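PDB 1VGP: 373aa long hypothetical citrate synthase from Sulfolobus tokodaii, which probably acts as an enzyme of the citrate synthase family and is a largely helical protein, present here as a dimer of identical subunits. Local coordinates for residues M170-I175 against A264-Q269; E44-L49 against L176-E181; E164-A169 against E276-E281. All coordinates share one frame; numbering follows the deposited sequence.

Interaction 1: M170-I175 against A264-Q269; sequences MDVTLI and ARILKQ
Val172 and Thr173 on one helix meet Ile266 and Leu267 on another: Val172 touches Ile266 and Thr173 touches Leu267, in two different ways. The purely apolar one is methyl against methyl: Val172 CG2 lies 3.9 Å from Ile266 CG2, the two branched chains meeting at an oblique angle. In both residues the touching CG2 is the branch that stands anti to the backbone N.

The second is mixed in character. Leu267 sends its CD1 methyl to 3.4 Å from Thr173 OG1, a packing contact on the oxygen with no bond behind it. The hydroxyl finds its polar partner within its own helix, where OG1, anti to the carbonyl carbon (chi1 -62°), reaches back one turn to hydrogen-bond with the carbonyl oxygen of Ala169. An oxygen engaged in this way can sit against a leucine methyl in a buried place.

This is helix-to-helix packing in the largely helical body of a citrate synthase fold, between helices 164-175 and 262-278. The backbones come close, with the CA atoms of Thr173 and Leu267 6.8 Å apart. Helix 309-319 adds Val316 and Phe317 against Thr173 and Ser313 against Leu267, while helix 34-40 packs on Ile266.

The one side-chain hydrogen bond inside either segment runs along the second helix. Gln269 NE2 donates to Ile266 O at 3.1 Å, with an N-H...O angle of 143°, meeting a lone pair in the carbonyl plane; the oxygen in turn lies near the plane of the glutamine amide.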
# COMPACT_ATOMS: atom_id res chain seq x y z
N MET A 170 -18.91 -22.06 2.59
CA MET A 170 -18.33 -20.81 2.14
C MET A 170 -18.42 -19.80 3.27
O MET A 170 -17.45 -19.09 3.57
CB MET A 170 -19.08 -20.30 0.91
CG MET A 170 -18.50 -19.01 0.32
SD MET A 170 -16.82 -19.22 -0.32
CE MET A 170 -16.31 -17.55 -0.41
N ASP A 171 -19.58 -19.74 3.90
CA ASP A 171 -19.86 -18.75 4.92
C ASP A 171 -18.93 -18.94 6.12
O ASP A 171 -18.31 -17.98 6.62
CB ASP A 171 -21.32 -18.85 5.37
CG ASP A 171 -21.77 -17.63 6.16
OD1 ASP A 171 -21.73 -16.53 5.60
OD2 ASP A 171 -22.16 -17.77 7.33
N VAL A 172 -18.82 -20.17 6.59
CA VAL A 172 -17.98 -20.43 7.73
C VAL A 172 -16.52 -20.20 7.33
O VAL A 172 -15.74 -19.68 8.13
CB VAL A 172 -18.20 -21.86 8.28
CG1 VAL A 172 -18.15 -22.84 7.16
CG2 VAL A 172 -17.14 -22.20 9.31
N THR A 173 -16.17 -20.54 6.10
CA THR A 173 -14.80 -20.35 5.64
C THR A 173 -14.40 -18.88 5.66
O THR A 173 -13.29 -18.52 6.09
CB THR A 173 -14.58 -20.88 4.21
OG1 THR A 173 -14.83 -22.29 4.16
CG2 THR A 173 -13.15 -20.62 3.76
N LEU A 174 -15.30 -18.03 5.19
CA LEU A 174 -15.02 -16.59 5.20
C LEU A 174 -14.97 -16.06 6.63
O LEU A 174 -14.13 -15.22 6.95
CB LEU A 174 -16.08 -15.83 4.40
CG LEU A 174 -16.16 -16.09 2.90
CD1 LEU A 174 -17.23 -15.21 2.31
CD2 LEU A 174 -14.82 -15.82 2.24
N ILE A 175 -15.86 -16.56 7.50
CA ILE A 175 -15.87 -16.16 8.90
C ILE A 175 -14.49 -16.41 9.51
O ILE A 175 -13.93 -15.54 10.19
CB ILE A 175 -16.94 -16.94 9.70
CG1 ILE A 175 -18.32 -16.34 9.44
CG2 ILE A 175 -16.61 -16.93 11.19
CD1 ILE A 175 -19.47 -17.25 9.86
N ALA A 264 -8.67 -24.52 11.73
CA ALA A 264 -8.50 -25.79 11.03
C ALA A 264 -9.45 -26.84 11.58
O ALA A 264 -10.06 -27.61 10.81
CB ALA A 264 -7.06 -26.27 11.17
N ARG A 265 -9.60 -26.89 12.90
CA ARG A 265 -10.48 -27.87 13.50
C ARG A 265 -11.91 -27.66 12.99
O ARG A 265 -12.59 -28.61 12.62
CB ARG A 265 -10.44 -27.77 15.03
CG ARG A 265 -10.89 -29.04 15.72
CD ARG A 265 -10.91 -28.91 17.24
NE ARG A 265 -9.58 -28.96 17.84
CZ ARG A 265 -8.71 -29.98 17.72
NH1 ARG A 265 -8.97 -31.01 16.92
NH2 ARG A 265 -7.58 -29.95 18.41
N ILE A 266 -12.34 -26.41 12.95
CA ILE A 266 -13.68 -26.08 12.49
C ILE A 266 -13.84 -26.37 11.00
O ILE A 266 -14.86 -26.92 10.57
CB ILE A 266 -14.01 -24.60 12.74
CG1 ILE A 266 -14.00 -24.32 14.25
CG2 ILE A 266 -15.36 -24.26 12.15
CD1 ILE A 266 -14.18 -22.85 14.60
N LEU A 267 -12.84 -26.00 10.21
CA LEU A 267 -12.93 -26.12 8.76
C LEU A 267 -12.85 -27.58 8.30
O LEU A 267 -13.37 -27.94 7.24
CB LEU A 267 -11.82 -25.31 8.09
CG LEU A 267 -12.01 -25.01 6.60
CD1 LEU A 267 -13.36 -24.36 6.36
CD2 LEU A 267 -10.91 -24.12 6.11
N LYS A 268 -12.20 -28.42 9.10
CA LYS A 268 -12.03 -29.83 8.74
C LYS A 268 -13.36 -30.52 8.48
O LYS A 268 -13.45 -31.40 7.62
CB LYS A 268 -11.28 -30.58 9.84
CG LYS A 268 -11.17 -32.07 9.58
CD LYS A 268 -10.34 -32.77 10.64
CE LYS A 268 -10.33 -34.27 10.42
NZ LYS A 268 -9.57 -34.96 11.49
N GLN A 269 -14.38 -30.14 9.23
CA GLN A 269 -15.66 -30.82 9.11
C GLN A 269 -16.25 -30.57 7.72
O GLN A 269 -16.89 -31.45 7.15
CB GLN A 269 -16.63 -30.34 10.20
CG GLN A 269 -17.08 -28.88 10.03
CD GLN A 269 -18.05 -28.41 11.11
OE1 GLN A 269 -19.25 -28.77 11.10
NE2 GLN A 269 -17.55 -27.60 12.04

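Interaction 2: E44-L49 against L176-E181; sequences EEVSYL and LHIDHE
The connection between helices 164-175 and 184-193 packs on helix 43-52 through Ile178, whose end meets Val46 and Ser47. It is a buried, essentially apolar contact within the helical core of this citrate synthase-like fold, with no hydrogen bond crossing it. Ile178 CD1 does all of the close touching from its side. The methyl is 3.6 Å from Val46 CG1 and 3.9 Å from Ser47 OG, and it therefore rests on two consecutive residues of the helix. Val46 CB is also near, 4.1 Å from the same CD1.

The torsions explain why the tip of the isoleucine is the part that arrives. CG1 of Ile178 stands anti to its carbonyl carbon and the chain then runs on extended (chi2 173°), carrying CD1 out to the helix. Val46 answers with CG1, the branch anti to its backbone N, and the two chains meet at a slant. Ser47 offers its oxygen as a packing surface; OG is hydrogen-bonded to the carbonyl oxygen of Phe43, one turn back in the same helix, which gives this buried hydroxyl a polar partner.

Polar residues flank Ile178: His177 ND1 is hydrogen-bonded to Thr173 O, and Asp179 OD2 to Thr18 and His342. On helix 43-52, Glu45 forms a salt bridge with Arg373 of the second subunit. Around the hydrophobic contact itself, Val337 of helix 327-346 packs on both Ile178 and Ser47, Phe64 of helix 58-70 lies against Ser47, and the carbonyl oxygen of Asp179 is hydrogen-bonded to Tyr29 of strand 26-29.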
# COMPACT_ATOMS: atom_id res chain seq x y z
N GLU A 44 -22.30 -12.00 7.63
CA GLU A 44 -22.87 -10.69 7.89
C GLU A 44 -22.87 -10.31 9.36
O GLU A 44 -22.41 -9.22 9.72
CB GLU A 44 -24.29 -10.62 7.35
CG GLU A 44 -24.35 -10.43 5.85
CD GLU A 44 -25.07 -11.55 5.15
OE1 GLU A 44 -25.04 -12.69 5.68
OE2 GLU A 44 -25.66 -11.29 4.08
N GLU A 45 -23.37 -11.19 10.22
CA GLU A 45 -23.42 -10.90 11.65
C GLU A 45 -22.02 -10.77 12.23
O GLU A 45 -21.75 -9.84 13.00
CB GLU A 45 -24.19 -11.97 12.41
CG GLU A 45 -24.17 -11.76 13.91
CD GLU A 45 -25.10 -12.70 14.64
OE1 GLU A 45 -24.65 -13.81 14.99
OE2 GLU A 45 -26.28 -12.32 14.87
N VAL A 46 -21.12 -11.69 11.87
CA VAL A 46 -19.74 -11.63 12.36
C VAL A 46 -19.01 -10.37 11.91
O VAL A 46 -18.22 -9.80 12.67
CB VAL A 46 -18.94 -12.87 11.90
CG1 VAL A 46 -17.49 -12.71 12.29
CG2 VAL A 46 -19.53 -14.13 12.52
N SER A 47 -19.28 -9.93 10.69
CA SER A 47 -18.70 -8.69 10.19
C SER A 47 -19.14 -7.48 11.02
O SER A 47 -18.32 -6.62 11.37
CB SER A 47 -19.07 -8.49 8.73
OG SER A 47 -18.45 -9.47 7.91
N TYR A 48 -20.42 -7.42 11.34
CA TYR A 48 -20.96 -6.35 12.19
C TYR A 48 -20.31 -6.40 13.57
O TYR A 48 -19.90 -5.37 14.11
CB TYR A 48 -22.48 -6.51 12.32
CG TYR A 48 -23.17 -5.38 13.06
CD1 TYR A 48 -23.04 -5.24 14.45
CD2 TYR A 48 -23.93 -4.44 12.37
CE1 TYR A 48 -23.65 -4.19 15.13
CE2 TYR A 48 -24.54 -3.38 13.04
CZ TYR A 48 -24.40 -3.26 14.42
OH TYR A 48 -24.96 -2.17 15.06
N LEU A 49 -20.22 -7.60 14.14
CA LEU A 49 -19.58 -7.78 15.43
C LEU A 49 -18.20 -7.14 15.40
O LEU A 49 -17.80 -6.42 16.31
CB LEU A 49 -19.43 -9.28 15.74
CG LEU A 49 -18.67 -9.64 17.01
CD1 LEU A 49 -19.38 -9.08 18.25
CD2 LEU A 49 -18.54 -11.15 17.10
N LEU A 176 -13.96 -17.60 9.25
CA LEU A 176 -12.67 -18.02 9.80
C LEU A 176 -11.49 -17.18 9.32
O LEU A 176 -10.40 -17.26 9.89
CB LEU A 176 -12.40 -19.49 9.46
CG LEU A 176 -13.39 -20.52 9.99
CD1 LEU A 176 -12.95 -21.91 9.54
CD2 LEU A 176 -13.46 -20.45 11.51
N HIS A 177 -11.69 -16.36 8.29
CA HIS A 177 -10.60 -15.56 7.74
C HIS A 177 -10.74 -14.04 7.92
O HIS A 177 -9.88 -13.29 7.49
CB HIS A 177 -10.40 -15.87 6.26
CG HIS A 177 -9.72 -17.17 5.99
ND1 HIS A 177 -10.41 -18.36 5.91
CD2 HIS A 177 -8.42 -17.47 5.80
CE1 HIS A 177 -9.56 -19.34 5.66
NE2 HIS A 177 -8.35 -18.83 5.59
N ILE A 178 -11.82 -13.60 8.56
CA ILE A 178 -12.08 -12.17 8.68
C ILE A 178 -10.91 -11.42 9.34
O ILE A 178 -10.44 -10.40 8.82
CB ILE A 178 -13.40 -11.94 9.43
CG1 ILE A 178 -14.57 -12.21 8.48
CG2 ILE A 178 -13.49 -10.52 9.97
CD1 ILE A 178 -15.94 -12.17 9.13
N ASP A 179 -10.43 -11.92 10.48
CA ASP A 179 -9.27 -11.32 11.13
C ASP A 179 -8.43 -12.34 11.89
O ASP A 179 -8.89 -13.44 12.17
CB ASP A 179 -9.71 -10.21 12.07
CG ASP A 179 -8.56 -9.32 12.48
OD1 ASP A 179 -7.77 -8.93 11.59
OD2 ASP A 179 -8.45 -8.99 13.68
N HIS A 180 -7.19 -11.97 12.22
CA HIS A 180 -6.30 -12.82 12.99
C HIS A 180 -5.20 -11.98 13.62
O HIS A 180 -5.44 -10.83 13.97
CB HIS A 180 -5.70 -13.92 12.11
CG HIS A 180 -5.44 -15.21 12.82
ND1 HIS A 180 -4.21 -15.82 12.82
CD2 HIS A 180 -6.26 -15.99 13.57
CE1 HIS A 180 -4.27 -16.93 13.54
NE2 HIS A 180 -5.50 -17.05 14.01
N GLU A 181 -3.99 -12.51 13.77
CA GLU A 181 -2.93 -11.76 14.46
C GLU A 181 -2.36 -10.62 13.60
O GLU A 181 -2.23 -10.75 12.38
CB GLU A 181 -1.79 -12.69 14.89
CG GLU A 181 -0.81 -13.04 13.78
CD GLU A 181 -1.43 -13.96 12.74
OE1 GLU A 181 -1.64 -15.15 13.06
OE2 GLU A 181 -1.71 -13.51 11.61

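Interaction 3: E164-A169 against E276-E281; sequences EIKSKA and EKEGGE
Glu278 supplies the flat group that matters here, its carboxylate, and Lys166 comes up to only one corner of it. Oxygen OE2 takes the whole approach, and no side chain of residues 164-169 stacks on either face of the group. The lysine carbon CE lies 3.9 Å from Glu278 OE2 and the ammonium nitrogen NZ 4.0 Å from the same oxygen, the two chains crossing at about a right angle. Lys166 runs extended as far as CE and then bends at its last torsion (chi4 123°), so that carbon and nitrogen are almost equally far from the carboxylate. Opposite charges are thus neighbours without forming a salt bridge. NZ has a weak hydrogen bond to Asn163 OD1 instead.

Beside this pair lies an apolar touch. Ile165 CD1 is 4.1 Å from Lys277 CG, and the lysine then bends at chi2 and carries its charged end away, leaving the aliphatic base of the chain as the packing surface. The contact joins the start of helix 164-175 to the end of helix 262-278, where the CA atoms of Ile165 and Lys277 are 9.6 Å apart. Leu274, one turn earlier on the second helix, packs on both Ile165 and Lys166. Gly279, with positive phi (85°), ends that helix, and Gly280 is the N-cap of helix 281-300.

With the touching residues at least partly exposed, the attraction between Lys166 and Glu278 is probably screened by solvent, and the chemistry implies a loose pairing of charges, just beyond salt-bridge distance, beside a small hydrophobic touch.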
# COMPACT_ATOMS: atom_id res chain seq x y z
N GLU A 164 -27.07 -26.00 -0.12
CA GLU A 164 -26.92 -25.34 1.16
C GLU A 164 -25.66 -25.70 1.94
O GLU A 164 -25.21 -24.91 2.76
CB GLU A 164 -28.15 -25.57 2.03
CG GLU A 164 -28.95 -24.31 2.26
CD GLU A 164 -30.14 -24.19 1.33
OE1 GLU A 164 -30.67 -23.06 1.17
OE2 GLU A 164 -30.55 -25.22 0.76
N ILE A 165 -25.08 -26.88 1.71
CA ILE A 165 -23.86 -27.23 2.42
C ILE A 165 -22.71 -26.40 1.88
O ILE A 165 -21.81 -26.00 2.61
CB ILE A 165 -23.49 -28.75 2.33
CG1 ILE A 165 -22.86 -29.04 0.97
CG2 ILE A 165 -24.72 -29.62 2.55
CD1 ILE A 165 -22.30 -30.44 0.86
N LYS A 166 -22.75 -26.14 0.58
CA LYS A 166 -21.67 -25.39 -0.06
C LYS A 166 -21.63 -23.95 0.43
O LYS A 166 -20.55 -23.41 0.70
CB LYS A 166 -21.85 -25.43 -1.58
CG LYS A 166 -21.38 -26.72 -2.20
CD LYS A 166 -21.18 -26.56 -3.69
CE LYS A 166 -20.78 -27.87 -4.35
NZ LYS A 166 -21.73 -28.27 -5.43
N SER A 167 -22.79 -23.33 0.56
CA SER A 167 -22.86 -21.93 0.97
C SER A 167 -22.63 -21.79 2.47
O SER A 167 -22.18 -20.75 2.94
CB SER A 167 -24.21 -21.34 0.59
OG SER A 167 -25.26 -22.17 1.07
N LYS A 168 -22.96 -22.83 3.23
CA LYS A 168 -22.64 -22.87 4.65
C LYS A 168 -21.13 -22.86 4.80
O LYS A 168 -20.56 -22.05 5.54
CB LYS A 168 -23.19 -24.15 5.28
CG LYS A 168 -23.66 -23.99 6.70
CD LYS A 168 -22.64 -23.33 7.61
CE LYS A 168 -23.09 -23.41 9.08
NZ LYS A 168 -22.87 -22.16 9.86
N ALA A 169 -20.51 -23.79 4.08
CA ALA A 169 -19.07 -23.98 4.06
C ALA A 169 -18.38 -22.70 3.63
O ALA A 169 -17.39 -22.28 4.23
CB ALA A 169 -18.70 -25.12 3.12
N GLU A 276 -16.66 -35.77 0.59
CA GLU A 276 -17.36 -37.03 0.51
C GLU A 276 -18.69 -36.89 -0.23
O GLU A 276 -19.29 -37.88 -0.66
CB GLU A 276 -17.54 -37.65 1.90
CG GLU A 276 -18.30 -36.81 2.91
CD GLU A 276 -18.09 -37.30 4.34
OE1 GLU A 276 -18.77 -36.78 5.25
OE2 GLU A 276 -17.25 -38.21 4.57
N LYS A 277 -19.14 -35.66 -0.41
CA LYS A 277 -20.34 -35.40 -1.19
C LYS A 277 -20.00 -35.23 -2.68
O LYS A 277 -20.86 -35.38 -3.53
CB LYS A 277 -21.05 -34.15 -0.67
CG LYS A 277 -22.46 -34.38 -0.18
CD LYS A 277 -22.52 -35.35 0.99
CE LYS A 277 -23.97 -35.60 1.40
NZ LYS A 277 -24.16 -36.73 2.35
N GLU A 278 -18.74 -34.89 -2.97
CA GLU A 278 -18.24 -34.83 -4.34
C GLU A 278 -17.88 -36.23 -4.83
O GLU A 278 -18.31 -36.66 -5.89
CB GLU A 278 -16.99 -33.96 -4.42
CG GLU A 278 -17.26 -32.47 -4.33
CD GLU A 278 -17.90 -31.92 -5.58
OE1 GLU A 278 -17.49 -32.35 -6.69
OE2 GLU A 278 -18.81 -31.05 -5.46
N GLY A 279 -17.06 -36.91 -4.04
CA GLY A 279 -16.80 -38.32 -4.28
C GLY A 279 -15.69 -38.62 -5.28
O GLY A 279 -15.37 -39.79 -5.51
N GLY A 280 -15.10 -37.59 -5.87
CA GLY A 280 -14.24 -37.86 -7.01
C GLY A 280 -12.75 -37.95 -6.72
O GLY A 280 -12.31 -38.55 -5.74
N GLU A 281 -11.97 -37.35 -7.61
CA GLU A 281 -10.55 -37.18 -7.38
C GLU A 281 -10.38 -36.34 -6.11
O GLU A 281 -9.33 -36.37 -5.46
CB GLU A 281 -9.93 -36.46 -8.59
CG GLU A 281 -8.41 -36.27 -8.53
CD GLU A 281 -7.63 -37.58 -8.67
OE1 GLU A 281 -6.38 -37.51 -8.74
OE2 GLU A 281 -8.26 -38.66 -8.70

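How the interactions relate
Interactions 1 and 3 join the same two helices, 164-175 and 262-278, at different depths: interaction 1 is a buried contact, interaction 3 a surface one about 13 Å away, centre to centre. The chemistry changes accordingly, from methyl groups and a hydroxyl bonded within its own helix to loosely paired charges beside one aliphatic touch. Interaction 2 is buried like interaction 1 and likewise mostly apolar, with one hydroxyl, but joins a different helix to the connection that follows 164-175. The two buried contacts are continuous with each other, since Leu176 packs on Ile266 and Leu267, and Ile175 CG1 lies 4.0 Å from Val46 CG2. Interactions 2 and 3 do not touch, their nearest atoms being about 7 Å apart.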